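Local coordinates for protein probable glutathione reductase (Sinorhizobium meliloti, PDB 4DNA) that probably reduces glutathione disulfide to glutathione with NADPH, as a homodimeric flavoenzyme that carries one FAD and a redox-active disulfide in each subunit, at residues A[281-286]-A[307-312]. Sequence-based numbering, arbitrary orientation.
Sequences RTNELG and VTDRVQ. With FAD (flavin-adenine dinucleotide), chain C.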
ATOM      1  N   ARG A 281      24.230  -9.255 -34.587  1.00 85.29           N
ATOM      2  CA  ARG A 281      22.909  -9.561 -35.142  1.00 83.49           C
ATOM      3  C   ARG A 281      21.782  -8.745 -34.502  1.00 81.72           C
ATOM      4  O   ARG A 281      21.773  -8.514 -33.282  1.00 81.20           O
ATOM      5  CB  ARG A 281      22.608 -11.049 -34.967  1.00 85.76           C
ATOM      6  CG  ARG A 281      22.636 -11.898 -36.223  1.00 97.26           C
ATOM      7  CD  ARG A 281      21.645 -13.032 -36.021  1.00111.08           C
ATOM      8  NE  ARG A 281      21.940 -14.210 -36.832  1.00121.57           N
ATOM      9  CZ  ARG A 281      21.297 -15.374 -36.724  1.00121.24           C
ATOM     10  NH1 ARG A 281      20.322 -15.516 -35.825  1.00116.30           N
ATOM     11  NH2 ARG A 281      21.628 -16.398 -37.509  1.00116.04           N
ATOM     12  N   THR A 282      20.828  -8.339 -35.341  1.00 82.91           N
ATOM     13  CA  THR A 282      19.713  -7.493 -34.926  1.00 80.43           C
ATOM     14  C   THR A 282      18.431  -7.990 -35.574  1.00 79.89           C
ATOM     15  O   THR A 282      18.437  -8.353 -36.746  1.00 81.57           O
ATOM     16  CB  THR A 282      19.975  -6.016 -35.312  1.00 80.29           C
ATOM     17  OG1 THR A 282      19.656  -5.176 -34.211  1.00 76.90           O
ATOM     18  CG2 THR A 282      19.172  -5.571 -36.556  1.00 81.05           C
ATOM     19  N   ASN A 283      17.337  -8.000 -34.820  1.00 78.53           N
ATOM     20  CA  ASN A 283      16.057  -8.417 -35.376  1.00 78.05           C
ATOM     21  C   ASN A 283      15.379  -7.328 -36.192  1.00 79.21           C
ATOM     22  O   ASN A 283      15.887  -6.215 -36.304  1.00 79.83           O
ATOM     23  CB  ASN A 283      15.131  -8.995 -34.302  1.00 76.26           C
ATOM     24  CG  ASN A 283      14.520  -7.944 -33.397  1.00 75.12           C
ATOM     25  OD1 ASN A 283      14.591  -6.739 -33.647  1.00 76.04           O
ATOM     26  ND2 ASN A 283      13.884  -8.411 -32.334  1.00 72.13           N
ATOM     27  N   GLU A 284      14.226  -7.649 -36.761  1.00 79.98           N
ATOM     28  CA  GLU A 284      13.575  -6.741 -37.698  1.00 83.22           C
ATOM     29  C   GLU A 284      13.011  -5.489 -37.039  1.00 81.00           C
ATOM     30  O   GLU A 284      12.883  -4.450 -37.686  1.00 84.95           O
ATOM     31  CB  GLU A 284      12.506  -7.473 -38.479  1.00 90.53           C
ATOM     32  CG  GLU A 284      13.095  -8.465 -39.462  1.00 98.75           C
ATOM     33  CD  GLU A 284      12.151  -9.613 -39.742  1.00103.39           C
ATOM     34  OE1 GLU A 284      11.093  -9.680 -39.071  1.00 96.91           O
ATOM     35  OE2 GLU A 284      12.468 -10.445 -40.624  1.00107.79           O
ATOM     36  N   LEU A 285      12.687  -5.592 -35.752  1.00 79.68           N
ATOM     37  CA  LEU A 285      12.339  -4.419 -34.951  1.00 80.39           C
ATOM     38  C   LEU A 285      13.554  -3.595 -34.479  1.00 78.58           C
ATOM     39  O   LEU A 285      13.397  -2.614 -33.748  1.00 78.88           O
ATOM     40  CB  LEU A 285      11.458  -4.821 -33.766  1.00 79.71           C
ATOM     41  CG  LEU A 285       9.930  -4.639 -33.869  1.00 79.96           C
ATOM     42  CD1 LEU A 285       9.375  -4.804 -35.286  1.00 79.95           C
ATOM     43  CD2 LEU A 285       9.217  -5.555 -32.868  1.00 77.17           C
ATOM     44  N   GLY A 286      14.754  -3.986 -34.903  1.00 79.05           N
ATOM     45  CA  GLY A 286      15.968  -3.233 -34.590  1.00 78.91           C
ATOM     46  C   GLY A 286      16.593  -3.494 -33.223  1.00 77.04           C
ATOM     47  O   GLY A 286      17.573  -2.836 -32.855  1.00 77.79           O
ATOM     48  N   VAL A 307      17.262  -2.019 -24.911  1.00 72.55           N
ATOM     49  CA  VAL A 307      17.810  -2.309 -26.230  1.00 73.98           C
ATOM     50  C   VAL A 307      17.568  -3.760 -26.686  1.00 74.13           C
ATOM     51  O   VAL A 307      17.687  -4.061 -27.877  1.00 75.28           O
ATOM     52  CB  VAL A 307      19.324  -1.962 -26.303  1.00 74.85           C
ATOM     53  CG1 VAL A 307      20.154  -2.890 -25.425  1.00 74.25           C
ATOM     54  CG2 VAL A 307      19.819  -1.986 -27.746  1.00 74.32           C
ATOM     55  N   THR A 308      17.213  -4.641 -25.745  1.00 74.85           N
ATOM     56  CA  THR A 308      17.227  -6.093 -25.991  1.00 75.41           C
ATOM     57  C   THR A 308      15.892  -6.742 -26.296  1.00 79.70           C
ATOM     58  O   THR A 308      15.789  -7.971 -26.268  1.00 80.20           O
ATOM     59  CB  THR A 308      17.870  -6.901 -24.835  1.00 76.84           C
ATOM     60  OG1 THR A 308      17.048  -6.828 -23.660  1.00 79.25           O
ATOM     61  CG2 THR A 308      19.249  -6.398 -24.535  1.00 72.89           C
ATOM     62  N   ASP A 309      14.861  -5.964 -26.598  1.00 78.13           N
ATOM     63  CA  ASP A 309      13.662  -6.612 -27.105  1.00 79.04           C
ATOM     64  C   ASP A 309      12.731  -7.023 -25.956  1.00 80.92           C
ATOM     65  O   ASP A 309      11.514  -7.166 -26.156  1.00 83.07           O
ATOM     66  CB  ASP A 309      14.106  -7.883 -27.878  1.00 79.69           C
ATOM     67  CG  ASP A 309      13.138  -8.307 -28.971  1.00 88.69           C
ATOM     68  OD1 ASP A 309      12.654  -7.441 -29.754  1.00 86.99           O
ATOM     69  OD2 ASP A 309      12.893  -9.536 -29.057  1.00 94.02           O
ATOM     70  N   ARG A 310      13.314  -7.184 -24.761  1.00 80.64           N
ATOM     71  CA  ARG A 310      12.712  -7.968 -23.670  1.00 82.56           C
ATOM     72  C   ARG A 310      11.561  -7.252 -22.955  1.00 80.05           C
ATOM     73  O   ARG A 310      10.776  -6.532 -23.581  1.00 79.92           O
ATOM     74  CB  ARG A 310      13.805  -8.436 -22.684  1.00 84.83           C
ATOM     75  CG  ARG A 310      14.809  -9.422 -23.303  1.00 93.10           C
ATOM     76  CD  ARG A 310      15.582 -10.273 -22.286  1.00 94.29           C
ATOM     77  NE  ARG A 310      16.842  -9.671 -21.834  1.00 94.60           N
ATOM     78  CZ  ARG A 310      17.945 -10.359 -21.505  1.00 95.53           C
ATOM     79  NH1 ARG A 310      17.969 -11.693 -21.589  1.00 95.69           N
ATOM     80  NH2 ARG A 310      19.044  -9.708 -21.104  1.00 86.58           N
ATOM     81  N   VAL A 311      11.429  -7.479 -21.654  1.00 78.11           N
ATOM     82  CA  VAL A 311      10.505  -6.682 -20.863  1.00 76.94           C
ATOM     83  C   VAL A 311      11.200  -5.354 -20.596  1.00 75.91           C
ATOM     84  O   VAL A 311      12.332  -5.323 -20.087  1.00 74.20           O
ATOM     85  CB  VAL A 311      10.141  -7.379 -19.544  1.00 74.60           C
ATOM     86  CG1 VAL A 311       9.006  -6.641 -18.841  1.00 72.06           C
ATOM     87  CG2 VAL A 311       9.769  -8.828 -19.814  1.00 76.12           C
ATOM     88  N   GLN A 312      10.532  -4.265 -20.967  1.00 73.73           N
ATOM     89  CA  GLN A 312      11.156  -2.939 -20.904  1.00 72.26           C
ATOM     90  C   GLN A 312      10.850  -2.205 -19.615  1.00 69.72           C
ATOM     91  O   GLN A 312      10.055  -1.255 -19.584  1.00 70.84           O
ATOM     92  CB  GLN A 312      10.798  -2.094 -22.123  1.00 72.92           C
ATOM     93  CG  GLN A 312      11.579  -2.512 -23.362  1.00 73.46           C
ATOM     94  CD  GLN A 312      11.137  -1.794 -24.613  1.00 75.94           C
ATOM     95  OE1 GLN A 312      10.502  -0.736 -24.550  1.00 76.60           O
ATOM     96  NE2 GLN A 312      11.479  -2.359 -25.764  1.00 77.54           N
TER
HETATM   97  PA  FAD C 500      18.258   3.675 -20.489  1.00 71.98           P
HETATM   98  O1A FAD C 500      17.280   3.851 -21.637  1.00 70.48           O
HETATM   99  O2A FAD C 500      17.872   3.929 -19.048  1.00 72.80           O
HETATM  100  O5B FAD C 500      19.560   4.570 -20.777  1.00 72.78           O
HETATM  101  C5B FAD C 500      20.615   4.153 -21.655  1.00 72.43           C
HETATM  102  C4B FAD C 500      21.477   5.386 -21.878  1.00 72.55           C
HETATM  103  O4B FAD C 500      22.397   5.230 -22.957  1.00 71.01           O
HETATM  104  C3B FAD C 500      20.597   6.574 -22.215  1.00 72.84           C
HETATM  105  O3B FAD C 500      20.823   7.598 -21.235  1.00 71.60           O
HETATM  106  C2B FAD C 500      21.013   6.972 -23.617  1.00 72.62           C
HETATM  107  O2B FAD C 500      20.953   8.387 -23.799  1.00 72.55           O
HETATM  108  C1B FAD C 500      22.433   6.437 -23.722  1.00 73.72           C
HETATM  109  N9A FAD C 500      22.858   6.097 -25.100  1.00 74.97           N
HETATM  110  C8A FAD C 500      22.038   5.653 -26.072  1.00 75.00           C
HETATM  111  N7A FAD C 500      22.704   5.391 -27.222  1.00 76.00           N
HETATM  112  C5A FAD C 500      23.990   5.667 -26.981  1.00 76.74           C
HETATM  113  C6A FAD C 500      25.218   5.597 -27.790  1.00 78.41           C
HETATM  114  N6A FAD C 500      25.109   5.184 -29.076  1.00 79.46           N
HETATM  115  N1A FAD C 500      26.387   5.961 -27.200  1.00 78.97           N
HETATM  116  C2A FAD C 500      26.427   6.379 -25.911  1.00 78.08           C
HETATM  117  N3A FAD C 500      25.336   6.465 -25.116  1.00 77.06           N
HETATM  118  C4A FAD C 500      24.103   6.128 -25.586  1.00 76.58           C
HETATM  119  N1  FAD C 500      10.136   1.333 -15.831  1.00 64.60           N
HETATM  120  C2  FAD C 500       9.707   0.902 -14.623  1.00 64.16           C
HETATM  121  O2  FAD C 500      10.198  -0.142 -14.139  1.00 64.41           O
HETATM  122  N3  FAD C 500       8.765   1.565 -13.929  1.00 64.02           N
HETATM  123  C4  FAD C 500       8.181   2.695 -14.377  1.00 64.26           C
HETATM  124  O4  FAD C 500       7.313   3.286 -13.689  1.00 64.22           O
HETATM  125  C4X FAD C 500       8.596   3.223 -15.701  1.00 64.55           C
HETATM  126  N5  FAD C 500       8.064   4.351 -16.221  1.00 64.58           N
HETATM  127  C5X FAD C 500       8.480   4.804 -17.434  1.00 65.29           C
HETATM  128  C6  FAD C 500       7.930   5.968 -17.971  1.00 65.50           C
HETATM  129  C7  FAD C 500       8.344   6.438 -19.222  1.00 65.90           C
HETATM  130  C7M FAD C 500       7.721   7.702 -19.758  1.00 66.33           C
HETATM  131  C8  FAD C 500       9.398   5.700 -19.989  1.00 66.03           C
HETATM  132  C8M FAD C 500       9.895   6.164 -21.332  1.00 66.53           C
HETATM  133  C9  FAD C 500       9.945   4.541 -19.457  1.00 66.02           C
HETATM  134  C9A FAD C 500       9.526   4.065 -18.216  1.00 65.10           C
HETATM  135  N10 FAD C 500      10.093   2.888 -17.686  1.00 65.06           N
HETATM  136  C10 FAD C 500       9.640   2.447 -16.420  1.00 64.81           C
HETATM  137  C1' FAD C 500      11.116   2.159 -18.457  1.00 65.65           C
HETATM  138  C2' FAD C 500      12.536   2.402 -17.965  1.00 67.39           C
HETATM  139  O2' FAD C 500      12.806   3.807 -17.958  1.00 66.91           O
HETATM  140  C3' FAD C 500      13.542   1.645 -18.835  1.00 69.69           C
HETATM  141  O3' FAD C 500      13.092   0.291 -18.958  1.00 68.86           O
HETATM  142  C4' FAD C 500      14.959   1.651 -18.260  1.00 68.81           C
HETATM  143  O4' FAD C 500      15.478   2.986 -18.282  1.00 70.33           O
HETATM  144  C5' FAD C 500      15.879   0.743 -19.059  1.00 70.03           C
HETATM  145  O5' FAD C 500      17.196   1.287 -19.028  1.00 71.78           O
HETATM  146  P   FAD C 500      18.379   0.840 -20.035  1.00 71.47           P
HETATM  147  O1P FAD C 500      19.509   0.223 -19.232  1.00 71.86           O
HETATM  148  O2P FAD C 500      17.797   0.097 -21.214  1.00 71.28           O
HETATM  149  O3P FAD C 500      18.961   2.230 -20.591  1.00 72.18           O
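Asn283 and Asp309 meet through their side chains at the surface of the Rossmann-like FAD-binding domain of a pyridine nucleotide-disulfide oxidoreductase. Asn283 opens a type I beta turn that runs to Gly286, in the loop before strand 301-303, an outermost strand of the five-stranded parallel sheet; Asp309 lies in the loop that follows this strand and leads to helix 314-329. The amide nitrogen ND2 of Asn283 gives a weak hydrogen bond to OD1 of Asp309, 3.0 Å long and bent to 148° at the hydrogen. Amide and carboxylate planes are turned 71° apart, so the two flat groups meet steeply crossed, and the second carboxylate oxygen, OD2 of Asp309, stands farther from ND2 of Asn283, at 3.6 Å. Asp309 turns CG anti to the backbone N, carrying its carboxylate out to the amide, and a short acceptor suits this N-H donor.

Asparagine suits the first place of the turn because its amide offers an acceptor, OD1, and a donor, ND2, on one short side chain. With CG held between the backbone N and the carbonyl carbon (chi1 75°), OD1 of Asn283 folds back over its own turn and accepts a hydrogen bond from the backbone N of Ala287, while ND2 reaches the aspartate. The bond to Ala287 probably fixes which end of the amide faces Asp309. Gly286 closes the turn with a positive phi, which glycine adopts easily. Beyond Asp309 the loop runs on to Gln312 of the FAD pocket, while Arg310 forms a salt bridge with Glu320 of helix 314-329. Within the turn, Gly286 N donates to Asn283 O at 2.9 Å.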